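Local coordinates for protein LEC-6 (Caenorhabditis elegans, PDB 3VV1) that binds galactose-containing glycans as a galectin, with a preference for saccharides that contain fucose, such as galactose-beta-1,4-fucose, at residues A46-V51 with I63-P68; D70-F75 with G119-F124; F75-R78 with A83-N86. One frame throughout, in Å; residues are numbered along the deposited sequence.

Contact 1: residues A46-V51 with I63-P68; sequences ARLRLV and INLRTP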
# COMPACT_ATOMS: atom_id res chain seq x y z
N ALA A 46 -5.29 -10.81 7.94
CA ALA A 46 -5.36 -9.38 7.51
C ALA A 46 -6.17 -8.54 8.51
O ALA A 46 -7.22 -9.03 9.04
CB ALA A 46 -6.03 -9.30 6.12
N ARG A 47 -5.75 -7.29 8.73
CA ARG A 47 -6.43 -6.40 9.63
C ARG A 47 -6.67 -5.08 8.91
O ARG A 47 -5.71 -4.48 8.43
CB ARG A 47 -5.60 -6.14 10.91
CG ARG A 47 -6.21 -5.12 11.86
CD ARG A 47 -5.37 -4.91 13.12
NE ARG A 47 -5.20 -6.15 13.85
CZ ARG A 47 -5.90 -6.44 14.95
NH1 ARG A 47 -6.81 -5.55 15.44
NH2 ARG A 47 -5.70 -7.61 15.51
N LEU A 48 -7.89 -4.56 8.98
CA LEU A 48 -8.21 -3.25 8.48
C LEU A 48 -8.57 -2.38 9.71
O LEU A 48 -9.47 -2.77 10.47
CB LEU A 48 -9.47 -3.35 7.58
CG LEU A 48 -10.12 -1.98 7.21
CD1 LEU A 48 -9.15 -1.12 6.36
CD2 LEU A 48 -11.43 -2.28 6.43
N ARG A 49 -7.88 -1.26 9.90
CA ARG A 49 -8.13 -0.35 11.00
C ARG A 49 -8.60 0.97 10.41
O ARG A 49 -7.86 1.58 9.57
CB ARG A 49 -6.89 -0.13 11.84
CG ARG A 49 -7.16 0.88 12.97
CD ARG A 49 -6.12 0.83 14.12
NE ARG A 49 -4.78 0.77 13.57
CZ ARG A 49 -4.18 1.81 12.96
NH1 ARG A 49 -4.83 2.97 12.88
NH2 ARG A 49 -2.98 1.68 12.43
N LEU A 50 -9.77 1.45 10.86
CA LEU A 50 -10.33 2.72 10.40
C LEU A 50 -10.50 3.62 11.58
O LEU A 50 -10.94 3.14 12.64
CB LEU A 50 -11.71 2.43 9.81
CG LEU A 50 -11.70 1.52 8.59
CD1 LEU A 50 -13.16 1.19 8.27
CD2 LEU A 50 -11.05 2.20 7.40
N VAL A 51 -10.16 4.90 11.43
CA VAL A 51 -10.58 5.85 12.50
C VAL A 51 -11.65 6.67 11.81
O VAL A 51 -11.39 7.24 10.73
CB VAL A 51 -9.41 6.74 12.94
CG1 VAL A 51 -9.92 7.82 13.94
CG2 VAL A 51 -8.35 5.85 13.63
N ILE A 63 -19.34 -0.25 5.52
CA ILE A 63 -18.06 -0.69 4.96
C ILE A 63 -18.36 -1.98 4.22
O ILE A 63 -18.96 -2.88 4.80
CB ILE A 63 -17.05 -0.96 6.08
CG1 ILE A 63 -16.56 0.32 6.78
CG2 ILE A 63 -15.83 -1.64 5.48
CD1 ILE A 63 -17.39 0.84 7.88
N ASN A 64 -17.96 -2.07 2.96
CA ASN A 64 -18.03 -3.35 2.18
C ASN A 64 -16.65 -3.91 1.93
O ASN A 64 -15.77 -3.17 1.47
CB ASN A 64 -18.69 -3.15 0.82
CG ASN A 64 -20.18 -2.89 0.92
OD1 ASN A 64 -20.84 -3.35 1.85
ND2 ASN A 64 -20.69 -2.10 -0.00
N LEU A 65 -16.46 -5.20 2.23
CA LEU A 65 -15.24 -5.93 1.81
C LEU A 65 -15.70 -6.76 0.62
O LEU A 65 -16.52 -7.69 0.80
CB LEU A 65 -14.73 -6.81 2.96
CG LEU A 65 -14.52 -6.13 4.31
CD1 LEU A 65 -14.05 -7.14 5.37
CD2 LEU A 65 -13.56 -4.94 4.21
N ARG A 66 -15.30 -6.36 -0.57
CA ARG A 66 -15.91 -6.87 -1.84
C ARG A 66 -14.88 -7.72 -2.57
O ARG A 66 -13.71 -7.31 -2.68
CB ARG A 66 -16.25 -5.73 -2.84
CG ARG A 66 -17.26 -4.79 -2.29
CD ARG A 66 -17.58 -3.75 -3.35
NE ARG A 66 -18.53 -4.45 -4.12
CZ ARG A 66 -19.82 -4.14 -4.26
NH1 ARG A 66 -20.39 -3.08 -3.71
NH2 ARG A 66 -20.53 -4.95 -4.97
N THR A 67 -15.33 -8.82 -3.17
CA THR A 67 -14.55 -9.52 -4.21
C THR A 67 -15.05 -8.98 -5.58
O THR A 67 -16.02 -8.18 -5.61
CB THR A 67 -14.76 -11.04 -4.17
OG1 THR A 67 -16.04 -11.35 -4.76
CG2 THR A 67 -14.76 -11.57 -2.78
N PRO A 68 -14.45 -9.41 -6.69
CA PRO A 68 -14.98 -8.94 -7.99
C PRO A 68 -16.44 -9.39 -8.20
O PRO A 68 -17.14 -8.76 -8.99
CB PRO A 68 -14.03 -9.60 -9.01
CG PRO A 68 -12.72 -9.69 -8.23
CD PRO A 68 -13.15 -10.10 -6.84
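Leu48 lies across from Leu65, and Leu50 from Ile63, with CA atoms 10.1 and 10.0 Å apart respectively, so the two backbones stand a full layer from each other and share no hydrogen bond. The register runs backwards, the later residue of 46-51 matching the earlier one of 63-66, as expected of strands heading in roughly opposite senses in two stacked sheets. Only side chains bridge the gap, and they bury a modest 113 Å² in all.

Leu50 and Ile63 reach for each other tip to tip, and CD1 of Leu50 comes to 3.8 Å from CG1 of Ile63. In both residues the gamma carbon that makes or leads to this contact sits beside the backbone N and anti to the carbonyl carbon (chi1 -63° in Leu50, -71° in Ile63), which presents the CG1 methylene of Ile63 at the interface. The second pair meets at an angle instead: Leu48 and Leu65 cross obliquely, with the CD2 methyl of Leu48 4.1 Å from the CD2 methyl of Leu65. All four residues are buried, and the touching groups are aliphatic throughout.

Arg47 and Arg49 on one strand, and Asn64 and Arg66 on the other, carry their polar groups away from this interface. Arg47 forms a salt bridge with Glu113 of the adjoining strand, while in the other sheet Asn64 hydrogen-bonds to His74 and to Glu146, linking this layer to the sugar pocket behind it. Leucine and isoleucine branches facing each other between two antiparallel sheets, with strand 46-54 in one and strand 60-66 in the other, form part of the hydrophobic interior of the galectin beta-sandwich.

Contact 2: residues D70-F75 with G119-F124; sequences DIVLHF and GIISIF. With GAL (beta-D-galactopyranose), chain C.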
# COMPACT_ATOMS: atom_id res chain seq x y z
N ASP A 70 -18.81 -10.42 -5.47
CA ASP A 70 -19.78 -10.40 -4.37
C ASP A 70 -19.30 -9.58 -3.23
O ASP A 70 -18.09 -9.24 -3.19
CB ASP A 70 -20.10 -11.84 -3.91
CG ASP A 70 -21.28 -12.42 -4.65
OD1 ASP A 70 -22.40 -11.79 -4.70
OD2 ASP A 70 -21.08 -13.51 -5.21
N ILE A 71 -20.18 -9.29 -2.28
CA ILE A 71 -19.76 -8.62 -1.05
C ILE A 71 -19.53 -9.69 0.05
O ILE A 71 -20.46 -10.43 0.41
CB ILE A 71 -20.79 -7.61 -0.53
CG1 ILE A 71 -20.99 -6.52 -1.61
CG2 ILE A 71 -20.29 -7.04 0.80
CD1 ILE A 71 -22.20 -5.63 -1.29
N VAL A 72 -18.29 -9.86 0.49
CA VAL A 72 -18.02 -10.84 1.56
C VAL A 72 -18.57 -10.36 2.90
O VAL A 72 -19.16 -11.14 3.65
CB VAL A 72 -16.51 -11.11 1.68
CG1 VAL A 72 -16.16 -11.84 3.01
CG2 VAL A 72 -16.04 -11.94 0.49
N LEU A 73 -18.40 -9.06 3.22
CA LEU A 73 -19.02 -8.48 4.40
C LEU A 73 -19.48 -7.08 4.14
O LEU A 73 -18.70 -6.23 3.64
CB LEU A 73 -18.03 -8.48 5.57
CG LEU A 73 -18.49 -7.69 6.81
CD1 LEU A 73 -19.76 -8.24 7.47
CD2 LEU A 73 -17.38 -7.67 7.84
N HIS A 74 -20.77 -6.84 4.42
CA HIS A 74 -21.35 -5.50 4.39
C HIS A 74 -21.63 -5.23 5.84
O HIS A 74 -22.46 -5.90 6.46
CB HIS A 74 -22.65 -5.58 3.55
CG HIS A 74 -23.56 -4.36 3.67
ND1 HIS A 74 -23.33 -3.22 2.97
CD2 HIS A 74 -24.77 -4.18 4.33
CE1 HIS A 74 -24.34 -2.34 3.16
NE2 HIS A 74 -25.22 -2.91 4.02
N PHE A 75 -20.94 -4.25 6.42
CA PHE A 75 -21.09 -3.86 7.84
C PHE A 75 -21.84 -2.52 7.82
O PHE A 75 -21.30 -1.52 7.32
CB PHE A 75 -19.67 -3.72 8.43
CG PHE A 75 -19.66 -3.12 9.82
CD1 PHE A 75 -19.72 -3.96 10.95
CD2 PHE A 75 -19.59 -1.72 10.03
CE1 PHE A 75 -19.70 -3.45 12.24
CE2 PHE A 75 -19.58 -1.22 11.35
CZ PHE A 75 -19.60 -2.07 12.43
N GLY A 119 -11.90 -17.95 8.27
CA GLY A 119 -13.28 -17.80 7.86
C GLY A 119 -14.13 -16.96 8.82
O GLY A 119 -15.36 -16.87 8.65
N ILE A 120 -13.50 -16.38 9.84
CA ILE A 120 -14.21 -15.50 10.77
C ILE A 120 -13.64 -14.11 10.64
O ILE A 120 -12.39 -13.94 10.74
CB ILE A 120 -14.08 -15.98 12.22
CG1 ILE A 120 -14.66 -17.39 12.35
CG2 ILE A 120 -14.81 -15.01 13.18
CD1 ILE A 120 -14.46 -17.93 13.74
N ILE A 121 -14.53 -13.11 10.47
CA ILE A 121 -14.05 -11.73 10.49
C ILE A 121 -14.50 -11.18 11.86
O ILE A 121 -15.70 -11.04 12.11
CB ILE A 121 -14.63 -10.93 9.30
CG1 ILE A 121 -14.14 -11.59 7.98
CG2 ILE A 121 -14.18 -9.43 9.45
CD1 ILE A 121 -14.82 -11.04 6.74
N SER A 122 -13.52 -10.86 12.70
CA SER A 122 -13.75 -10.38 14.08
C SER A 122 -13.74 -8.83 13.95
O SER A 122 -12.92 -8.24 13.23
CB SER A 122 -12.61 -10.81 15.02
OG SER A 122 -12.73 -12.22 15.17
N ILE A 123 -14.63 -8.17 14.68
CA ILE A 123 -14.84 -6.72 14.55
C ILE A 123 -14.67 -6.11 15.94
O ILE A 123 -15.29 -6.60 16.88
CB ILE A 123 -16.25 -6.42 14.00
CG1 ILE A 123 -16.48 -7.18 12.67
CG2 ILE A 123 -16.40 -4.90 13.77
CD1 ILE A 123 -17.96 -7.15 12.30
N PHE A 124 -13.82 -5.06 16.04
CA PHE A 124 -13.54 -4.38 17.30
C PHE A 124 -13.86 -2.92 17.19
O PHE A 124 -13.63 -2.32 16.17
CB PHE A 124 -12.03 -4.55 17.63
CG PHE A 124 -11.62 -6.00 17.73
CD1 PHE A 124 -11.42 -6.75 16.54
CD2 PHE A 124 -11.53 -6.64 18.97
CE1 PHE A 124 -11.07 -8.10 16.62
CE2 PHE A 124 -11.18 -8.03 19.06
CZ PHE A 124 -10.96 -8.72 17.86
C1 GAL C . -31.15 -3.67 3.00
C2 GAL C . -30.46 -2.32 2.64
C3 GAL C . -29.15 -2.58 1.98
C4 GAL C . -28.31 -3.52 2.87
C5 GAL C . -29.14 -4.77 3.18
C6 GAL C . -28.34 -5.77 4.05
O2 GAL C . -31.30 -1.61 1.76
O3 GAL C . -28.42 -1.33 1.85
O4 GAL C . -27.94 -2.84 4.09
O5 GAL C . -30.30 -4.43 3.86
O6 GAL C . -29.17 -6.92 4.32
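Val72 and Leu73 follow each other in the chain yet both turn toward Ile121, a break in strand alternation caused by a classic beta bulge in which the pair faces Leu65 of the neighbouring strand. Val72 leaves the extended conformation (phi/psi -71°/-42°), and the chain turns a corner there. Ile121 meets the two residues with different branches. Its CD1 lies 4.0 Å from CG1 of Val72, the side chains crossing at an angle, whereas its CG2 lies 4.0 Å from CD2 of Leu73 as the two slide past each other in opposite directions.

Further along, Phe75 is matched with Ile123. CD1 of Ile123 is 3.9 Å from CD1 of Phe75, and CG2 of Ile123 is the same 3.9 Å from CE1 of Phe75; both methyls meet the ring at its CD1 and CE1 atoms, obliquely. The ring also meets Phe114 edge-to-face within the core. No hydrogen bond joins the segments; the contact is made of hydrocarbon, 204 Å² in total.

Between Leu73 and Phe75, His74 points to the other face of its sheet. Its NE2 hydrogen-bonds to O4 of the bound galactose over 2.7 Å, with the hydroxyl at the edge of the imidazole, near its plane. ND1 is held by the side-chain oxygen of Asn64, and this second bond should limit rotation of the ring. One strand thus serves the sandwich core with Leu73 and Phe75 and the carbohydrate-recognition site of a galectin with His74.

Contact 3: residues F75-R78 with A83-N86; sequences FNAR and AVVN. With GAL (beta-D-galactopyranose), chain C; FUC (alpha-L-fucopyranose), chain B.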
# COMPACT_ATOMS: atom_id res chain seq x y z
N PHE A 75 -20.94 -4.25 6.42
CA PHE A 75 -21.09 -3.86 7.84
C PHE A 75 -21.84 -2.52 7.82
O PHE A 75 -21.30 -1.52 7.32
CB PHE A 75 -19.67 -3.72 8.43
CG PHE A 75 -19.66 -3.12 9.82
CD1 PHE A 75 -19.72 -3.96 10.95
CD2 PHE A 75 -19.59 -1.72 10.03
CE1 PHE A 75 -19.70 -3.45 12.24
CE2 PHE A 75 -19.58 -1.22 11.35
CZ PHE A 75 -19.60 -2.07 12.43
N ASN A 76 -23.08 -2.50 8.29
CA ASN A 76 -23.93 -1.29 8.08
C ASN A 76 -24.40 -0.75 9.43
O ASN A 76 -25.17 -1.39 10.14
CB ASN A 76 -25.11 -1.76 7.25
CG ASN A 76 -26.00 -0.62 6.68
OD1 ASN A 76 -27.14 -0.89 6.30
ND2 ASN A 76 -25.48 0.62 6.55
N ALA A 77 -23.88 0.40 9.80
CA ALA A 77 -24.36 1.10 10.98
C ALA A 77 -25.63 1.86 10.60
O ALA A 77 -25.61 2.64 9.66
CB ALA A 77 -23.26 2.10 11.43
N ARG A 78 -26.70 1.68 11.37
CA ARG A 78 -28.00 2.29 11.06
C ARG A 78 -28.48 3.11 12.27
O ARG A 78 -28.96 2.55 13.28
CB ARG A 78 -29.03 1.18 10.72
CG ARG A 78 -28.58 0.32 9.53
CD ARG A 78 -29.70 -0.65 9.20
NE ARG A 78 -29.37 -1.40 7.98
CZ ARG A 78 -30.20 -2.27 7.40
NH1 ARG A 78 -31.41 -2.51 7.95
NH2 ARG A 78 -29.85 -2.88 6.28
N ALA A 83 -29.18 0.00 15.06
CA ALA A 83 -28.59 -1.32 14.93
C ALA A 83 -27.41 -1.28 14.03
O ALA A 83 -27.29 -0.36 13.20
CB ALA A 83 -29.61 -2.29 14.34
N VAL A 84 -26.55 -2.29 14.19
CA VAL A 84 -25.62 -2.68 13.10
C VAL A 84 -26.15 -3.90 12.41
O VAL A 84 -26.60 -4.83 13.08
CB VAL A 84 -24.17 -2.92 13.64
CG1 VAL A 84 -23.35 -3.70 12.64
CG2 VAL A 84 -23.51 -1.57 13.90
N VAL A 85 -26.15 -3.89 11.06
CA VAL A 85 -26.59 -5.07 10.29
C VAL A 85 -25.38 -5.56 9.51
O VAL A 85 -24.77 -4.76 8.80
CB VAL A 85 -27.72 -4.72 9.31
CG1 VAL A 85 -28.01 -5.93 8.40
CG2 VAL A 85 -28.96 -4.36 10.15
N ASN A 86 -24.99 -6.82 9.68
CA ASN A 86 -23.98 -7.41 8.83
C ASN A 86 -24.64 -8.37 7.85
O ASN A 86 -25.57 -9.10 8.17
CB ASN A 86 -23.03 -8.25 9.68
CG ASN A 86 -22.08 -7.41 10.52
OD1 ASN A 86 -21.80 -6.27 10.18
ND2 ASN A 86 -21.54 -8.00 11.59
C1 GAL C . -31.15 -3.67 3.00
C2 GAL C . -30.46 -2.32 2.64
C3 GAL C . -29.15 -2.58 1.98
C4 GAL C . -28.31 -3.52 2.87
C5 GAL C . -29.14 -4.77 3.18
C6 GAL C . -28.34 -5.77 4.05
O2 GAL C . -31.30 -1.61 1.76
O3 GAL C . -28.42 -1.33 1.85
O4 GAL C . -27.94 -2.84 4.09
O5 GAL C . -30.30 -4.43 3.86
O6 GAL C . -29.17 -6.92 4.32
C1 FUC B . -35.06 -2.41 5.18
C2 FUC B . -34.06 -3.12 6.20
C3 FUC B . -33.57 -4.49 5.65
C4 FUC B . -33.27 -4.49 4.12
C5 FUC B . -34.58 -4.30 3.33
C6 FUC B . -34.19 -4.28 1.87
O1 FUC B . -36.29 -2.07 5.82
O2 FUC B . -34.50 -3.16 7.69
O3 FUC B . -32.39 -4.72 6.33
O4 FUC B . -32.30 -3.37 3.78
O5 FUC B . -35.16 -3.01 3.75
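Asn76 and Val85 form a hydrogen-bonded antiparallel pair, Val85 N reaching Asn76 O at 2.8 Å with an answering bond from Asn76 N to Val85 O. The two strands run at 159° to each other, and Arg78 with Ala83 repeats the pattern.

The face that carries Phe75, Ala77, Val84 and Asn86 is packed around the aromatic ring. The CG1 methyl of Val84 sits over one face of the Phe75 ring in a CH-pi contact, while the amide of Asn86 lies alongside the ring and points the same way. OD1 of Asn86 comes to 3.2 Å from CD1 of Phe75; it is buried here with no hydrogen-bonding partner in the model. Ala77 is the loose part of this face: its CB meets Val84 CG2 at only 4.4 Å, and little of the residue is covered by the partner strand.

The opposite face, with Asn76, Arg78, Ala83 and Val85, is turned to the glycan; Asn76 and Arg78 supply its polar groups and Val85 backs the guanidinium. Arg78 extends from CG to NE (chi2 -175°, chi3 174°), which carries its guanidinium across Val85, whose CG2 lies over one face of the group, 3.7 Å from Arg78 CZ. Arg78 NE donates to Asn76 OD1 at 2.8 Å; the oxygen lies in the guanidinium plane, but NE stands above the plane of the asparagine amide. The edge of the guanidinium serves both sugars: NH2 donates to galactose O4 at 2.9 Å and NH1 to fucose O3, also at 2.9 Å. NH2 adds a bond to the same fucose oxygen, and Glu81 pairs with NH1 in a salt bridge. Together with His74, Asn76 and Arg78 form part of the galactose-binding site of a galectin, here extended to fucose.

Overall arrangement
From the N terminus, strand 46-54 of one sheet is followed by strand 60-66 of the other, and contact 1 closes this short crossing, in series before the other two. The chain then turns back into strand 71-78, which is hydrogen-bonded to 60-66 and opens both remaining contacts. Contact 3 closes first, at the hairpin to strand 83-90. Contact 2 closes much later, when strand 120-125 returns in the sheet of 46-54, so the hairpin turn and segment 83-86 nest inside its loop; none cross. Contacts 1 and 2 tie the two sheets together at neighbouring positions, and contact 3 joins adjacent strands within one. Contacts 2 and 3 share Phe75 and both touch the galactose.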